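Local coordinates for protein 5-Carboxyvanillate Decarboxylase (Novosphingobium aromaticivorans, PDB 4QRN) that is a manganese-binding member of the amidohydrolase family that probably decarboxylates 5-carboxyvanillate, captured here with a nitrobenzoate inhibitor, at residues Arg274-His279 against Lys295-Gly300; Ala267-Leu272 against Lys320-Val325. All blocks are in the same frame, centred on the assembly; numbering follows the deposited sequence.

Interaction 1: residues Arg274-His279 against Lys295-Gly300; sequences RLDYMH and KKTIEG. With 1DF (4-hydroxy-3-methoxy-5-nitrobenzoic acid), chain N.
Leu-275 and His-279 point toward the start of helix 298-304, and the carboxylate of Asp-276 reaches over to it, whereas Arg-274, first in the segment, sends an extended side chain elsewhere. Its NH2 bonds nitro oxygen O22 of the 1DF ligand at 2.9 Å, with the acceptor at the edge of the guanidinium; a weak bond from NH1 converges on the same oxygen. This ligand is also held by Tyr-73 and Arg-80 of the second subunit. Leu-275 lays CB 3.9 Å from CD1 of Ile-298. Asp-276 does most of the polar work, its carboxylate taking two successive backbone N-H groups: Ile-298 N meets the syn lone pair of OD1 at 2.8 Å, and Glu-299 N reaches OD2 at 3.0 Å, 21° out of the carboxylate plane. Two bonds on two oxygens probably fix its rotation, and a water bonded to OD2 links it to Glu-299 OE1. One turn on, CB of His-279 lies 3.9 Å from Ile-298 CD1, which thus packs against both Leu-275 and His-279. Thr-297 is the N-cap, its OG1 accepting from Gly-300 N at 2.9 Å. Together, threonine and aspartate serve three N-H groups of the first turn: a helix N-cap reinforced by a carboxylate from a neighbouring helix.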
ATOM      1  N   ARG A 274       8.221   9.125  -0.139  1.00  7.24           N
ATOM      2  CA  ARG A 274       6.974   9.789  -0.478  1.00  7.40           C
ATOM      3  C   ARG A 274       6.193  10.176   0.784  1.00  7.53           C
ATOM      4  O   ARG A 274       5.600  11.265   0.830  1.00  7.18           O
ATOM      5  CB  ARG A 274       6.175   8.892  -1.402  1.00  8.18           C
ATOM      6  CG  ARG A 274       4.841   9.434  -1.853  1.00  9.10           C
ATOM      7  CD  ARG A 274       4.584   8.835  -3.223  1.00 10.13           C
ATOM      8  NE  ARG A 274       3.292   9.075  -3.837  1.00 10.31           N
ATOM      9  CZ  ARG A 274       2.986  10.139  -4.564  1.00 10.03           C
ATOM     10  NH1 ARG A 274       3.829  11.183  -4.653  1.00 10.62           N
ATOM     11  NH2 ARG A 274       1.801  10.171  -5.179  1.00 10.37           N
ATOM     12  N   LEU A 275       6.165   9.329   1.794  1.00  6.89           N
ATOM     13  CA  LEU A 275       5.488   9.667   3.040  1.00  7.17           C
ATOM     14  C   LEU A 275       6.051  10.957   3.621  1.00  7.12           C
ATOM     15  O   LEU A 275       5.314  11.882   3.974  1.00  7.69           O
ATOM     16  CB  LEU A 275       5.606   8.556   4.077  1.00  7.47           C
ATOM     17  CG  LEU A 275       4.965   7.218   3.738  1.00  7.66           C
ATOM     18  CD1 LEU A 275       5.228   6.216   4.852  1.00  8.69           C
ATOM     19  CD2 LEU A 275       3.483   7.341   3.468  1.00  9.21           C
ATOM     20  N   ASP A 276       7.369  11.016   3.774  1.00  7.60           N
ATOM     21  CA  ASP A 276       7.961  12.206   4.372  1.00  8.01           C
ATOM     22  C   ASP A 276       7.814  13.427   3.476  1.00  7.91           C
ATOM     23  O   ASP A 276       7.515  14.510   3.976  1.00  8.69           O
ATOM     24  CB  ASP A 276       9.422  11.965   4.760  1.00  9.06           C
ATOM     25  CG  ASP A 276       9.585  11.599   6.247  1.00  9.99           C
ATOM     26  OD1 ASP A 276       8.838  12.146   7.104  1.00 11.29           O
ATOM     27  OD2 ASP A 276      10.469  10.786   6.564  1.00 10.87           O
ATOM     28  N   TYR A 277       8.017  13.271   2.168  1.00  7.28           N
ATOM     29  CA  TYR A 277       7.904  14.419   1.284  1.00  7.73           C
ATOM     30  C   TYR A 277       6.492  15.006   1.364  1.00  7.19           C
ATOM     31  O   TYR A 277       6.316  16.219   1.522  1.00  7.66           O
ATOM     32  CB  TYR A 277       8.239  14.044  -0.174  1.00  8.08           C
ATOM     33  CG  TYR A 277       8.248  15.273  -1.048  1.00  8.17           C
ATOM     34  CD1 TYR A 277       7.089  15.711  -1.656  1.00  9.02           C
ATOM     35  CD2 TYR A 277       9.399  16.041  -1.183  1.00  9.64           C
ATOM     36  CE1 TYR A 277       7.068  16.882  -2.418  1.00  9.36           C
ATOM     37  CE2 TYR A 277       9.402  17.209  -1.913  1.00 10.03           C
ATOM     38  CZ  TYR A 277       8.236  17.630  -2.531  1.00 10.15           C
ATOM     39  OH  TYR A 277       8.230  18.794  -3.265  1.00 11.55           O
ATOM     40  N   MET A 278       5.482  14.160   1.231  1.00  7.08           N
ATOM     41  CA  MET A 278       4.115  14.651   1.188  1.00  7.25           C
ATOM     42  C   MET A 278       3.575  15.027   2.558  1.00  7.28           C
ATOM     43  O   MET A 278       2.748  15.946   2.653  1.00  8.05           O
ATOM     44  CB  MET A 278       3.207  13.663   0.448  1.00  7.85           C
ATOM     45  CG  MET A 278       3.528  13.561  -1.045  1.00  8.20           C
ATOM     46  SD  MET A 278       3.318  15.196  -1.818  1.00  8.36           S
ATOM     47  CE  MET A 278       3.653  14.858  -3.533  1.00  9.10           C
ATOM     48  N   HIS A 279       4.063  14.380   3.612  1.00  7.56           N
ATOM     49  CA  HIS A 279       3.729  14.821   4.954  1.00  8.41           C
ATOM     50  C   HIS A 279       4.226  16.261   5.144  1.00  8.72           C
ATOM     51  O   HIS A 279       3.475  17.152   5.583  1.00  9.42           O
ATOM     52  CB  HIS A 279       4.352  13.910   6.009  1.00  8.99           C
ATOM     53  CG  HIS A 279       4.067  14.373   7.391  1.00  9.99           C
ATOM     54  ND1 HIS A 279       5.045  14.886   8.210  1.00 11.53           N
ATOM     55  CD2 HIS A 279       2.905  14.467   8.074  1.00 11.33           C
ATOM     56  CE1 HIS A 279       4.500  15.241   9.358  1.00 12.52           C
ATOM     57  NE2 HIS A 279       3.205  14.989   9.304  1.00 12.19           N
ATOM     58  N   LYS A 295       7.955  16.219  15.938  1.00 11.25           N
ATOM     59  CA  LYS A 295       9.332  16.446  16.381  1.00 12.16           C
ATOM     60  C   LYS A 295      10.358  15.693  15.546  1.00 11.32           C
ATOM     61  O   LYS A 295      11.502  16.127  15.470  1.00 13.98           O
ATOM     62  CB  LYS A 295       9.513  16.090  17.853  1.00 13.89           C
ATOM     63  CG  LYS A 295       8.756  16.997  18.806  1.00 16.62           C
ATOM     64  CD  LYS A 295       9.001  16.592  20.251  1.00 20.39           C
ATOM     65  CE  LYS A 295       8.219  17.483  21.192  1.00 23.22           C
ATOM     66  NZ  LYS A 295       8.247  16.988  22.593  1.00 24.31           N
ATOM     67  N   LYS A 296       9.948  14.588  14.929  1.00 10.65           N
ATOM     68  CA  LYS A 296      10.839  13.812  14.054  1.00 10.66           C
ATOM     69  C   LYS A 296      10.186  13.670  12.688  1.00  9.60           C
ATOM     70  O   LYS A 296       8.989  13.925  12.520  1.00  9.58           O
ATOM     71  CB  LYS A 296      11.122  12.398  14.597  1.00 11.57           C
ATOM     72  CG  LYS A 296      11.679  12.385  15.999  1.00 13.24           C
ATOM     73  CD  LYS A 296      12.072  10.975  16.437  1.00 14.56           C
ATOM     74  CE  LYS A 296      12.800  11.012  17.771  1.00 16.43           C
ATOM     75  NZ  LYS A 296      13.338   9.689  18.101  1.00 16.38           N
ATOM     76  N   THR A 297      10.982  13.274  11.709  1.00  9.70           N
ATOM     77  CA  THR A 297      10.452  12.804  10.437  1.00  9.81           C
ATOM     78  C   THR A 297       9.822  11.429  10.615  1.00  9.38           C
ATOM     79  O   THR A 297      10.057  10.732  11.610  1.00  9.32           O
ATOM     80  CB  THR A 297      11.569  12.697   9.392  1.00 10.60           C
ATOM     81  OG1 THR A 297      12.531  11.751   9.870  1.00 10.67           O
ATOM     82  CG2 THR A 297      12.240  14.054   9.159  1.00 12.47           C
ATOM     83  N   ILE A 298       9.033  11.031   9.624  1.00  9.15           N
ATOM     84  CA  ILE A 298       8.473   9.684   9.634  1.00  9.21           C
ATOM     85  C   ILE A 298       9.611   8.659   9.645  1.00  8.45           C
ATOM     86  O   ILE A 298       9.544   7.661  10.370  1.00  9.49           O
ATOM     87  CB  ILE A 298       7.488   9.484   8.456  1.00  9.83           C
ATOM     88  CG1 ILE A 298       6.283  10.425   8.673  1.00 10.96           C
ATOM     89  CG2 ILE A 298       7.035   8.025   8.384  1.00 10.15           C
ATOM     90  CD1 ILE A 298       5.319  10.477   7.503  1.00 11.12           C
ATOM     91  N   GLU A 299      10.674   8.912   8.885  1.00  8.89           N
ATOM     92  CA  GLU A 299      11.851   8.063   8.935  1.00 10.11           C
ATOM     93  C   GLU A 299      12.397   7.947  10.370  1.00  9.44           C
ATOM     94  O   GLU A 299      12.731   6.836  10.836  1.00  9.86           O
ATOM     95  CB  GLU A 299      12.908   8.616   7.990  1.00 11.31           C
ATOM     96  CG  GLU A 299      14.196   7.829   8.045  1.00 13.56           C
ATOM     97  CD  GLU A 299      15.173   8.285   7.018  1.00 16.82           C
ATOM     98  OE1 GLU A 299      15.078   9.450   6.574  1.00 19.01           O
ATOM     99  OE2 GLU A 299      16.031   7.477   6.642  1.00 18.62           O
ATOM    100  N   GLY A 300      12.484   9.083  11.062  1.00  9.25           N
ATOM    101  CA  GLY A 300      12.928   9.064  12.439  1.00  9.75           C
ATOM    102  C   GLY A 300      12.077   8.176  13.327  1.00  9.30           C
ATOM    103  O   GLY A 300      12.621   7.423  14.146  1.00 10.16           O
TER
HETATM  104  C1  1DF N 402      -0.392  15.586  -6.398  0.92  7.86           C
HETATM  105  CO1 1DF N 402       0.607  14.698  -6.721  0.92  8.29           C
HETATM  106  CO2 1DF N 402      -1.416  15.843  -7.309  0.92  7.99           C
HETATM  107  CM1 1DF N 402       0.526  14.085  -7.981  0.92  8.76           C
HETATM  108  CM2 1DF N 402      -1.357  15.340  -8.595  0.92  7.46           C
HETATM  109  OM  1DF N 402      -2.310  15.581  -9.544  0.92  8.08           O
HETATM  110  CZ  1DF N 402      -0.324  14.512  -8.968  0.92  7.88           C
HETATM  111  CC  1DF N 402      -0.393  16.284  -5.113  0.92  7.69           C
HETATM  112  CV  1DF N 402      -3.503  16.188  -9.142  0.92  8.93           C
HETATM  113  O1  1DF N 402      -1.473  16.692  -4.642  0.92  8.45           O
HETATM  114  O2  1DF N 402       0.718  16.515  -4.501  0.92  8.69           O
HETATM  115  O3  1DF N 402      -0.131  14.201 -10.257  0.92  8.43           O
HETATM  116  N   1DF N 402       1.259  12.783  -8.126  0.92 11.61           N
HETATM  117  O11 1DF N 402       1.174  12.068  -9.090  0.92 13.08           O
HETATM  118  O22 1DF N 402       1.824  12.343  -7.101  0.92 13.31           O
HETATM  119  O   HOH W   1      12.811  10.991   5.357  1.00 23.61           O

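Interaction 2: residues Ala267-Leu272 against Lys320-Val325; sequences ALPYWL and KFCQQV
Pro-269 and Cys-322 bring the two backbones nearest, CA to CA 6.2 Å, where the axes of helix segments 268-272 and 320-325 pass 9.8 Å apart at a crossing angle of 63°. The contact is apolar and buried, and in it Phe-321 packs against Pro-269 and Tyr-270. With CG anti to the backbone N (chi1 179°), its ring is carried across to the other helix, where CE1 comes 3.5 Å from the carbonyl O of Pro-269; that oxygen lies at the ring edge, near its plane. Tyr-270 CD1 lies over one face of that ring, 4.0 Å from Phe-321 CZ; the ring planes are oblique, at 56°. Replacing Phe-321 with an alanine is likely to strip the apolar cover from this side of Tyr-270 and open a gap beside the Pro-269 carbonyl. Cys-322 SG touches Pro-269 CG at 3.9 Å, and one turn beyond Phe-321, Val-325 CG1 meets both Leu-272 CD2, at 3.7 Å, and Pro-269 CB, at 4.2 Å. Tyr-270 OH is hydrogen-bonded to Met-264 O of the second subunit. In the five-stranded parallel sheet, strand 259-261 leads through short helix 263-266 to helix 268-284, and strand 306-309 is followed by helix 316-326; Cys-322 also rests on Val-331 of strand 331-332, and Leu-272 packs against Ile-298, Glu-299 and Leu-302 of helix 298-304.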
ATOM      1  N   ALA A 267       3.974  -1.893   3.786  1.00  7.96           N
ATOM      2  CA  ALA A 267       4.478  -1.042   2.707  1.00  8.49           C
ATOM      3  C   ALA A 267       5.104   0.265   3.153  1.00  7.11           C
ATOM      4  O   ALA A 267       5.714   0.938   2.321  1.00  7.18           O
ATOM      5  CB  ALA A 267       3.385  -0.773   1.606  1.00  9.94           C
ATOM      6  N   LEU A 268       4.933   0.670   4.410  1.00  7.28           N
ATOM      7  CA  LEU A 268       5.416   1.992   4.794  1.00  7.13           C
ATOM      8  C   LEU A 268       6.923   2.180   4.574  1.00  7.18           C
ATOM      9  O   LEU A 268       7.319   3.261   4.144  1.00  7.24           O
ATOM     10  CB  LEU A 268       4.982   2.365   6.214  1.00  8.13           C
ATOM     11  CG  LEU A 268       3.463   2.370   6.476  1.00  8.49           C
ATOM     12  CD1 LEU A 268       3.176   3.068   7.813  1.00 10.37           C
ATOM     13  CD2 LEU A 268       2.647   3.041   5.379  1.00  8.91           C
ATOM     14  N   PRO A 269       7.769   1.163   4.816  1.00  7.14           N
ATOM     15  CA  PRO A 269       9.199   1.374   4.552  1.00  7.55           C
ATOM     16  C   PRO A 269       9.476   1.695   3.077  1.00  7.15           C
ATOM     17  O   PRO A 269      10.379   2.483   2.772  1.00  8.08           O
ATOM     18  CB  PRO A 269       9.842   0.054   5.014  1.00  8.04           C
ATOM     19  CG  PRO A 269       8.883  -0.413   6.116  1.00  8.60           C
ATOM     20  CD  PRO A 269       7.516  -0.107   5.532  1.00  7.91           C
ATOM     21  N   TYR A 270       8.733   1.063   2.165  1.00  6.99           N
ATOM     22  CA  TYR A 270       8.927   1.285   0.745  1.00  6.79           C
ATOM     23  C   TYR A 270       8.422   2.664   0.328  1.00  6.25           C
ATOM     24  O   TYR A 270       9.027   3.328  -0.523  1.00  6.98           O
ATOM     25  CB  TYR A 270       8.235   0.178  -0.015  1.00  7.39           C
ATOM     26  CG  TYR A 270       8.468   0.173  -1.513  1.00  7.19           C
ATOM     27  CD1 TYR A 270       9.668  -0.250  -2.054  1.00  7.76           C
ATOM     28  CD2 TYR A 270       7.443   0.549  -2.392  1.00  7.58           C
ATOM     29  CE1 TYR A 270       9.839  -0.301  -3.443  1.00  8.22           C
ATOM     30  CE2 TYR A 270       7.608   0.493  -3.756  1.00  8.56           C
ATOM     31  CZ  TYR A 270       8.800   0.058  -4.278  1.00  7.54           C
ATOM     32  OH  TYR A 270       8.997  -0.044  -5.628  1.00  8.63           O
ATOM     33  N   TRP A 271       7.318   3.100   0.928  1.00  6.59           N
ATOM     34  CA  TRP A 271       6.747   4.409   0.655  1.00  6.56           C
ATOM     35  C   TRP A 271       7.487   5.552   1.354  1.00  6.79           C
ATOM     36  O   TRP A 271       7.092   6.704   1.196  1.00  7.00           O
ATOM     37  CB  TRP A 271       5.314   4.461   1.149  1.00  7.11           C
ATOM     38  CG  TRP A 271       4.266   3.773   0.344  1.00  7.00           C
ATOM     39  CD1 TRP A 271       3.437   2.782   0.780  1.00  7.80           C
ATOM     40  CD2 TRP A 271       3.826   4.118  -0.973  1.00  7.37           C
ATOM     41  NE1 TRP A 271       2.505   2.483  -0.188  1.00  8.11           N
ATOM     42  CE2 TRP A 271       2.720   3.290  -1.270  1.00  7.63           C
ATOM     43  CE3 TRP A 271       4.222   5.083  -1.893  1.00  7.68           C
ATOM     44  CZ2 TRP A 271       2.016   3.396  -2.471  1.00  8.14           C
ATOM     45  CZ3 TRP A 271       3.527   5.174  -3.103  1.00  8.43           C
ATOM     46  CH2 TRP A 271       2.441   4.348  -3.362  1.00  8.56           C
ATOM     47  N   LEU A 272       8.516   5.266   2.152  1.00  7.08           N
ATOM     48  CA  LEU A 272       9.006   6.255   3.111  1.00  6.77           C
ATOM     49  C   LEU A 272       9.355   7.601   2.496  1.00  6.66           C
ATOM     50  O   LEU A 272       9.028   8.646   3.062  1.00  7.52           O
ATOM     51  CB  LEU A 272      10.227   5.700   3.826  1.00  7.87           C
ATOM     52  CG  LEU A 272      10.844   6.610   4.873  1.00  9.66           C
ATOM     53  CD1 LEU A 272       9.825   6.999   5.979  1.00 11.14           C
ATOM     54  CD2 LEU A 272      12.085   5.908   5.456  1.00 11.82           C
ATOM     55  N   LYS A 320      15.656  -7.481   3.158  1.00  8.18           N
ATOM     56  CA  LYS A 320      16.885  -6.703   3.161  1.00  8.56           C
ATOM     57  C   LYS A 320      16.607  -5.215   2.997  1.00  8.36           C
ATOM     58  O   LYS A 320      17.281  -4.385   3.611  1.00  8.06           O
ATOM     59  CB  LYS A 320      17.838  -7.200   2.075  1.00  9.63           C
ATOM     60  CG  LYS A 320      18.505  -8.524   2.419  1.00 11.04           C
ATOM     61  CD  LYS A 320      19.463  -8.980   1.332  1.00 12.64           C
ATOM     62  CE  LYS A 320      20.321 -10.154   1.798  1.00 13.61           C
ATOM     63  NZ  LYS A 320      21.232 -10.605   0.688  1.00 13.77           N
ATOM     64  N   PHE A 321      15.644  -4.873   2.154  1.00  8.75           N
ATOM     65  CA  PHE A 321      15.280  -3.471   1.958  1.00  8.73           C
ATOM     66  C   PHE A 321      14.841  -2.875   3.290  1.00  8.85           C
ATOM     67  O   PHE A 321      15.267  -1.800   3.722  1.00  8.90           O
ATOM     68  CB  PHE A 321      14.154  -3.374   0.923  1.00  9.07           C
ATOM     69  CG  PHE A 321      13.688  -1.962   0.678  1.00  8.83           C
ATOM     70  CD1 PHE A 321      12.739  -1.392   1.510  1.00  9.77           C
ATOM     71  CD2 PHE A 321      14.188  -1.212  -0.370  1.00  9.57           C
ATOM     72  CE1 PHE A 321      12.298  -0.089   1.309  1.00 10.93           C
ATOM     73  CE2 PHE A 321      13.770   0.092  -0.559  1.00 10.20           C
ATOM     74  CZ  PHE A 321      12.819   0.655   0.283  1.00 10.43           C
ATOM     75  N   CYS A 322      13.974  -3.616   3.967  1.00  9.86           N
ATOM     76  CA  CYS A 322      13.418  -3.137   5.206  0.63 10.45           C
ATOM     77  C   CYS A 322      14.522  -3.044   6.296  1.00 10.24           C
ATOM     78  O   CYS A 322      14.534  -2.106   7.094  1.00 11.59           O
ATOM     79  CB  CYS A 322      12.282  -4.079   5.590  0.63 10.27           C
ATOM     80  SG  CYS A 322      11.182  -3.486   6.842  0.63  9.99           S
ATOM     81  N   GLN A 323      15.433  -4.016   6.327  1.00  9.47           N
ATOM     82  CA  GLN A 323      16.548  -3.959   7.269  1.00  9.75           C
ATOM     83  C   GLN A 323      17.392  -2.710   7.030  1.00 10.03           C
ATOM     84  O   GLN A 323      17.875  -2.082   7.970  1.00 10.91           O
ATOM     85  CB  GLN A 323      17.452  -5.195   7.147  1.00  9.44           C
ATOM     86  CG  GLN A 323      16.817  -6.446   7.730  1.00  9.41           C
ATOM     87  CD  GLN A 323      17.640  -7.693   7.408  1.00  9.10           C
ATOM     88  OE1 GLN A 323      18.201  -7.803   6.319  1.00 10.00           O
ATOM     89  NE2 GLN A 323      17.719  -8.634   8.359  1.00  8.79           N
ATOM     90  N   GLN A 324      17.595  -2.344   5.769  1.00  9.71           N
ATOM     91  CA  GLN A 324      18.352  -1.142   5.471  1.00 11.53           C
ATOM     92  C   GLN A 324      17.608   0.118   5.940  1.00 10.94           C
ATOM     93  O   GLN A 324      18.228   1.028   6.504  1.00 12.87           O
ATOM     94  CB  GLN A 324      18.661  -1.086   3.981  1.00 16.62           C
ATOM     95  CG  GLN A 324      19.591   0.075   3.598  1.00 28.59           C
ATOM     96  CD  GLN A 324      19.643   0.349   2.105  1.00 39.26           C
ATOM     97  OE1 GLN A 324      19.617  -0.570   1.287  1.00 45.03           O
ATOM     98  NE2 GLN A 324      19.724   1.628   1.744  1.00 41.93           N
ATOM     99  N   VAL A 325      16.300   0.191   5.708  1.00 11.04           N
ATOM    100  CA  VAL A 325      15.537   1.394   6.061  1.00 12.77           C
ATOM    101  C   VAL A 325      15.374   1.544   7.575  1.00 12.95           C
ATOM    102  O   VAL A 325      15.533   2.628   8.128  1.00 14.97           O
ATOM    103  CB  VAL A 325      14.127   1.332   5.407  1.00 14.22           C
ATOM    104  CG1 VAL A 325      13.219   2.442   5.950  1.00 15.45           C
ATOM    105  CG2 VAL A 325      14.250   1.437   3.893  1.00 15.61           C
TER

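Helix 268-284 supplies one side of both interactions, whose centres are 13 Å apart, and interaction 1 is nested within the loop that interaction 2 closes. Leu-272 joins them: while its CD2 belongs to interaction 2, its CD1 lies 3.8 Å from Ile-298 CG2 and 3.6 Å from Glu-299 N, in interaction 1. Leu-275 CD1 adds a second bridge, 3.7 Å from Leu-268 O. Both contacts also touch the second subunit, but they stand differently to the ligand. From the segment of interaction 1, Arg-274 binds 1DF directly across the interface, whereas in interaction 2 the Tyr-270 side chain remains about 14 Å from a bound 1DF.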